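Side-chain contact in PaaX domain-containing protein, C-domain protein (Mycobacterium tuberculosis, PDB 3KFW), which is of unknown function but, as a member of the PaaX family, probably acts as a DNA-binding transcriptional regulator: residues A[225-228]-A[229-232]. Residues are numbered along the deposited sequence; the frame is centred on the assembly and turned at random.
Sequences AMAK and RRDA
With CG of R230 set opposite its own backbone N (chi1 -174°) and the chain turned at chi3, the guanidinium folds back along the helix onto A227, one turn earlier. There NH1 of R230 lies 3.6 Å from CB of A227, and CA of A227 sits 3.7 Å above one face of the guanidinium plane, displaced toward its rim. R229 takes the other common course: its CG stands beside the backbone N, 3.4 Å from O of A225, and a bend at chi3 (73°) runs the side chain alongside selenomethionine M226, both pointing the same way. Here the different directions of successive helical residues, together with different chi1 values, send two arginine ends to separate targets. Along the backbone, N of R229 bonds O of A225 at 3.2 Å, and O of K228 accepts from both N of A232, at 3.0 Å, and N of D231. All this lies near the end of helix 212-234, in the C-terminal family region. From it the two arginines reach the N-terminal helix-turn-helix-like part: R230 NH2 bonds V12 O and L14 O around the end of helix 5-13, while R229 NH2 bonds L29 O in helix 23-30 and salt-bridges D32 just beyond it.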
# COMPACT_ATOMS: atom_id res chain seq x y z
N ALA A 225 -37.62 2.50 -30.49
CA ALA A 225 -37.90 1.68 -31.68
C ALA A 225 -38.40 0.29 -31.30
O ALA A 225 -39.28 -0.27 -31.97
CB ALA A 225 -36.68 1.56 -32.60
N MSE A 226 -37.83 -0.25 -30.22
CA MSE A 226 -38.20 -1.54 -29.64
C MSE A 226 -39.66 -1.54 -29.16
O MSE A 226 -40.44 -2.43 -29.53
CB MSE A 226 -37.23 -1.88 -28.49
CG MSE A 226 -36.57 -3.28 -28.51
SE MSE A 226 -35.88 -3.92 -30.26
CE MSE A 226 -37.28 -5.21 -30.58
N ALA A 227 -40.03 -0.54 -28.36
CA ALA A 227 -41.38 -0.40 -27.83
C ALA A 227 -42.40 -0.12 -28.92
O ALA A 227 -43.54 -0.58 -28.83
CB ALA A 227 -41.44 0.66 -26.76
N LYS A 228 -41.98 0.61 -29.95
CA LYS A 228 -42.88 0.91 -31.07
C LYS A 228 -43.26 -0.35 -31.93
O LYS A 228 -44.41 -0.49 -32.36
CB LYS A 228 -42.28 2.03 -31.92
CG LYS A 228 -43.16 2.46 -33.08
CD LYS A 228 -42.47 3.56 -33.88
CE LYS A 228 -43.19 3.83 -35.22
NZ LYS A 228 -42.31 4.75 -36.02
N ARG A 229 -42.29 -1.25 -32.15
CA ARG A 229 -42.51 -2.53 -32.84
C ARG A 229 -43.58 -3.39 -32.17
O ARG A 229 -44.29 -4.15 -32.83
CB ARG A 229 -41.22 -3.34 -32.85
CG ARG A 229 -40.21 -2.91 -33.87
CD ARG A 229 -38.98 -3.77 -33.82
NE ARG A 229 -39.19 -5.11 -34.38
CZ ARG A 229 -39.13 -6.26 -33.70
NH1 ARG A 229 -38.85 -6.27 -32.38
NH2 ARG A 229 -39.35 -7.42 -34.33
N ARG A 230 -43.66 -3.26 -30.85
CA ARG A 230 -44.54 -4.05 -30.02
C ARG A 230 -45.93 -3.45 -29.94
O ARG A 230 -46.86 -4.13 -29.52
CB ARG A 230 -43.92 -4.20 -28.64
CG ARG A 230 -44.64 -5.11 -27.72
CD ARG A 230 -44.19 -4.98 -26.29
NE ARG A 230 -44.22 -3.62 -25.78
CZ ARG A 230 -43.16 -3.05 -25.23
NH1 ARG A 230 -43.20 -1.81 -24.79
NH2 ARG A 230 -42.04 -3.75 -25.13
N ASP A 231 -46.10 -2.20 -30.36
CA ASP A 231 -47.44 -1.62 -30.51
C ASP A 231 -47.95 -1.89 -31.90
O ASP A 231 -49.15 -2.10 -32.10
CB ASP A 231 -47.44 -0.12 -30.27
CG ASP A 231 -46.69 0.27 -29.01
OD1 ASP A 231 -46.63 -0.54 -28.07
OD2 ASP A 231 -46.13 1.39 -28.98
N ALA A 232 -47.05 -1.86 -32.88
CA ALA A 232 -47.37 -2.21 -34.27
C ALA A 232 -48.05 -3.59 -34.36
O ALA A 232 -49.16 -3.74 -34.93
CB ALA A 232 -46.12 -2.15 -35.12